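Local coordinates for D-3-phosphoglycerate dehydrogenase-related protein (Vibrio cholerae, PDB 4S1V) that probably catalyses NAD-dependent oxidoreduction of D-3-phosphoglycerate or a related 2-hydroxyacid, as a member of the D-isomer-specific 2-hydroxyacid dehydrogenase family, at residues P59-H67 / I84-V94. Sequence-based numbering, arbitrary orientation.
Sequences PITENLLAH and IDVPLCERYGV
Leu-65 packs its CB over one face of the Tyr-92 ring, offset toward the rim, where two short helices, 62-66 and 86-91, lie nearly parallel (19°) on one side of a five-stranded parallel sheet. This is a worked example of how an alpha/beta fold, here the smaller of the two sheet domains of the dehydrogenase, joins neighbouring crossover helices. The CH-pi contact puts Leu-65 CB 4.2 Å from the ring centroid, while the backbone of Ala-66 continues across the same ring towards CE2. Beneath, the two methyls of Leu-65 divide the work: Leu-65 CD1 meets Leu-88 CD2 at 3.9 Å, the two side chains crossing at a slant, and Leu-65 CD2 touches both Cys-89 SG and Val-94 CG2. Deeper still, Ile-60 and Ile-84 run side by side, both resting on Ile-74 of strand 73-76. One water ties the N-terminal ends of the helices together, donating to Ile-60 O and accepting from Asp-85 N; Asp-85 is the N-cap of helix 86-91, its OD1 accepting from Leu-88 N. Polar side chains close the outer side. With CG anti to the backbone N (chi1 -172°), Glu-62 crosses Leu-88 at about a right angle, its CB on CD2 of that leucine, and its carboxylate stands almost perpendicular to the tyrosine ring. Arg-91 NH1 is a long 4.0 Å from Glu-62 OE2, which lies well out of the guanidinium plane; charge alone links them and may favour the ionised carboxylate. Tyr-92 OH donates to Glu-62 OE2 at 2.8 Å, meeting the oxygen's anti side 19° out of the carboxylate plane.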
loop_
_atom_site.group_PDB
_atom_site.type_symbol
_atom_site.label_atom_id
_atom_site.label_comp_id
_atom_site.label_asym_id
_atom_site.label_seq_id
_atom_site.Cartn_x
_atom_site.Cartn_y
_atom_site.Cartn_z
ATOM N N PRO C 59 -19.219 -6.831 31.928
ATOM C CA PRO C 59 -19.375 -6.343 33.297
ATOM C C PRO C 59 -20.670 -6.882 33.924
ATOM O O PRO C 59 -21.684 -7.006 33.242
ATOM C CB PRO C 59 -19.470 -4.829 33.118
ATOM C CG PRO C 59 -20.038 -4.650 31.740
ATOM C CD PRO C 59 -19.483 -5.782 30.921
ATOM N N ILE C 60 -20.619 -7.214 35.208
ATOM C CA ILE C 60 -21.819 -7.578 35.953
ATOM C C ILE C 60 -22.306 -6.346 36.712
ATOM O O ILE C 60 -21.674 -5.914 37.677
ATOM C CB ILE C 60 -21.565 -8.752 36.932
ATOM C CG1 ILE C 60 -21.029 -9.987 36.185
ATOM C CG2 ILE C 60 -22.833 -9.091 37.704
ATOM C CD1 ILE C 60 -21.913 -10.492 35.058
ATOM N N THR C 61 -23.411 -5.771 36.255
ATOM C CA THR C 61 -23.951 -4.552 36.860
ATOM C C THR C 61 -25.123 -4.872 37.785
ATOM O O THR C 61 -25.620 -5.995 37.791
ATOM C CB THR C 61 -24.420 -3.547 35.791
ATOM O OG1 THR C 61 -25.420 -4.157 34.970
ATOM C CG2 THR C 61 -23.250 -3.057 34.925
ATOM N N GLU C 62 -25.561 -3.882 38.561
ATOM C CA GLU C 62 -26.754 -4.040 39.391
ATOM C C GLU C 62 -27.985 -4.298 38.522
ATOM O O GLU C 62 -28.844 -5.112 38.872
ATOM C CB GLU C 62 -26.969 -2.830 40.301
ATOM C CG GLU C 62 -28.088 -3.041 41.308
ATOM C CD GLU C 62 -28.000 -2.133 42.521
ATOM O OE1 GLU C 62 -27.380 -1.054 42.432
ATOM O OE2 GLU C 62 -28.561 -2.507 43.570
ATOM N N ASN C 63 -28.049 -3.612 37.384
ATOM C CA ASN C 63 -29.098 -3.829 36.395
ATOM C C ASN C 63 -29.246 -5.307 36.011
ATOM O O ASN C 63 -30.358 -5.832 35.980
ATOM C CB ASN C 63 -28.841 -2.962 35.159
ATOM C CG ASN C 63 -29.968 -3.031 34.142
ATOM O OD1 ASN C 63 -31.147 -3.053 34.497
ATOM N ND2 ASN C 63 -29.606 -3.057 32.867
ATOM N N LEU C 64 -28.130 -5.979 35.730
ATOM C CA LEU C 64 -28.164 -7.413 35.443
ATOM C C LEU C 64 -28.661 -8.209 36.651
ATOM O O LEU C 64 -29.579 -9.014 36.531
ATOM C CB LEU C 64 -26.784 -7.931 34.999
ATOM C CG LEU C 64 -26.239 -7.655 33.590
ATOM C CD1 LEU C 64 -25.057 -8.574 33.303
ATOM C CD2 LEU C 64 -27.316 -7.832 32.527
ATOM N N LEU C 65 -28.058 -7.962 37.809
ATOM C CA LEU C 65 -28.393 -8.676 39.040
ATOM C C LEU C 65 -29.840 -8.444 39.479
ATOM O O LEU C 65 -30.490 -9.353 39.998
ATOM C CB LEU C 65 -27.427 -8.272 40.159
ATOM C CG LEU C 65 -25.947 -8.635 39.971
ATOM C CD1 LEU C 65 -25.055 -7.676 40.744
ATOM C CD2 LEU C 65 -25.674 -10.074 40.388
ATOM N N ALA C 66 -30.342 -7.230 39.259
ATOM C CA ALA C 66 -31.715 -6.880 39.624
ATOM C C ALA C 66 -32.745 -7.651 38.802
ATOM O O ALA C 66 -33.852 -7.903 39.278
ATOM C CB ALA C 66 -31.945 -5.378 39.497
ATOM N N HIS C 67 -32.372 -8.046 37.584
ATOM C CA HIS C 67 -33.325 -8.642 36.650
ATOM C C HIS C 67 -33.072 -10.077 36.291
ATOM O O HIS C 67 -33.597 -10.580 35.287
ATOM C CB HIS C 67 -33.424 -7.778 35.406
ATOM C CG HIS C 67 -33.925 -6.394 35.691
ATOM N ND1 HIS C 67 -35.217 -6.140 35.967
ATOM C CD2 HIS C 67 -33.255 -5.175 35.775
ATOM C CE1 HIS C 67 -35.372 -4.828 36.203
ATOM N NE2 HIS C 67 -34.170 -4.236 36.082
ATOM N N ILE C 84 -16.676 -6.860 37.982
ATOM C CA ILE C 84 -17.621 -7.513 38.895
ATOM C C ILE C 84 -17.498 -7.002 40.345
ATOM O O ILE C 84 -16.398 -6.734 40.829
ATOM C CB ILE C 84 -17.509 -9.062 38.812
ATOM C CG1 ILE C 84 -18.712 -9.744 39.488
ATOM C CG2 ILE C 84 -16.178 -9.558 39.368
ATOM C CD1 ILE C 84 -18.776 -11.252 39.296
ATOM N N ASP C 85 -18.636 -6.864 41.020
ATOM C CA ASP C 85 -18.692 -6.316 42.377
ATOM C C ASP C 85 -19.249 -7.373 43.327
ATOM O O ASP C 85 -20.472 -7.519 43.471
ATOM C CB ASP C 85 -19.567 -5.055 42.389
ATOM C CG ASP C 85 -19.570 -4.335 43.738
ATOM O OD1 ASP C 85 -19.398 -4.977 44.801
ATOM O OD2 ASP C 85 -19.769 -3.100 43.726
ATOM N N VAL C 86 -18.346 -8.101 43.977
ATOM C CA VAL C 86 -18.718 -9.308 44.734
ATOM C C VAL C 86 -19.670 -9.019 45.908
ATOM O O VAL C 86 -20.654 -9.742 46.079
ATOM C CB VAL C 86 -17.480 -10.133 45.158
ATOM C CG1 VAL C 86 -17.871 -11.343 45.996
ATOM C CG2 VAL C 86 -16.711 -10.576 43.925
ATOM N N PRO C 87 -19.392 -7.965 46.711
ATOM C CA PRO C 87 -20.393 -7.600 47.714
ATOM C C PRO C 87 -21.793 -7.402 47.112
ATOM O O PRO C 87 -22.770 -7.913 47.665
ATOM C CB PRO C 87 -19.839 -6.298 48.292
ATOM C CG PRO C 87 -18.358 -6.481 48.202
ATOM C CD PRO C 87 -18.140 -7.205 46.897
ATOM N N LEU C 88 -21.879 -6.708 45.972
ATOM C CA LEU C 88 -23.167 -6.425 45.326
ATOM C C LEU C 88 -23.856 -7.698 44.828
ATOM O O LEU C 88 -25.069 -7.840 44.970
ATOM C CB LEU C 88 -23.008 -5.409 44.176
ATOM C CG LEU C 88 -24.260 -4.794 43.526
ATOM C CD1 LEU C 88 -24.870 -3.678 44.373
ATOM C CD2 LEU C 88 -23.931 -4.258 42.143
ATOM N N CYS C 89 -23.084 -8.612 44.241
ATOM C CA CYS C 89 -23.617 -9.896 43.781
ATOM C C CYS C 89 -24.302 -10.678 44.910
ATOM O O CYS C 89 -25.401 -11.199 44.735
ATOM C CB CYS C 89 -22.503 -10.749 43.167
ATOM S SG CYS C 89 -21.990 -10.270 41.502
ATOM N N GLU C 90 -23.643 -10.742 46.062
ATOM C CA GLU C 90 -24.129 -11.518 47.207
ATOM C C GLU C 90 -25.361 -10.870 47.821
ATOM O O GLU C 90 -26.287 -11.561 48.242
ATOM C CB GLU C 90 -23.014 -11.685 48.241
ATOM C CG GLU C 90 -21.806 -12.424 47.681
ATOM C CD GLU C 90 -20.630 -12.488 48.636
ATOM O OE1 GLU C 90 -20.197 -11.427 49.152
ATOM O OE2 GLU C 90 -20.124 -13.611 48.851
ATOM N N ARG C 91 -25.375 -9.537 47.826
ATOM C CA ARG C 91 -26.541 -8.763 48.245
ATOM C C ARG C 91 -27.794 -9.136 47.434
ATOM O O ARG C 91 -28.911 -9.019 47.932
ATOM C CB ARG C 91 -26.227 -7.265 48.155
ATOM C CG ARG C 91 -27.267 -6.333 48.764
ATOM C CD ARG C 91 -28.298 -5.915 47.727
ATOM N NE ARG C 91 -29.193 -4.886 48.239
ATOM C CZ ARG C 91 -28.996 -3.578 48.102
ATOM N NH1 ARG C 91 -27.925 -3.114 47.462
ATOM N NH2 ARG C 91 -29.878 -2.732 48.610
ATOM N N TYR C 92 -27.604 -9.595 46.194
ATOM C CA TYR C 92 -28.708 -10.126 45.385
ATOM C C TYR C 92 -28.820 -11.644 45.449
ATOM O O TYR C 92 -29.497 -12.256 44.616
ATOM C CB TYR C 92 -28.588 -9.676 43.930
ATOM C CG TYR C 92 -29.107 -8.286 43.704
ATOM C CD1 TYR C 92 -28.276 -7.183 43.878
ATOM C CD2 TYR C 92 -30.433 -8.068 43.333
ATOM C CE1 TYR C 92 -28.741 -5.901 43.678
ATOM C CE2 TYR C 92 -30.909 -6.782 43.132
ATOM C CZ TYR C 92 -30.056 -5.708 43.309
ATOM O OH TYR C 92 -30.504 -4.426 43.124
ATOM N N GLY C 93 -28.148 -12.241 46.431
ATOM C CA GLY C 93 -28.166 -13.691 46.627
ATOM C C GLY C 93 -27.386 -14.472 45.583
ATOM O O GLY C 93 -27.683 -15.638 45.323
ATOM N N VAL C 94 -26.382 -13.843 44.981
ATOM C CA VAL C 94 -25.568 -14.548 43.994
ATOM C C VAL C 94 -24.191 -14.847 44.555
ATOM O O VAL C 94 -23.462 -13.937 44.955
ATOM C CB VAL C 94 -25.472 -13.791 42.655
ATOM C CG1 VAL C 94 -24.643 -14.587 41.653
ATOM C CG2 VAL C 94 -26.865 -13.515 42.100
HETATM O O HOH W 1 -21.236 -7.342 40.137
#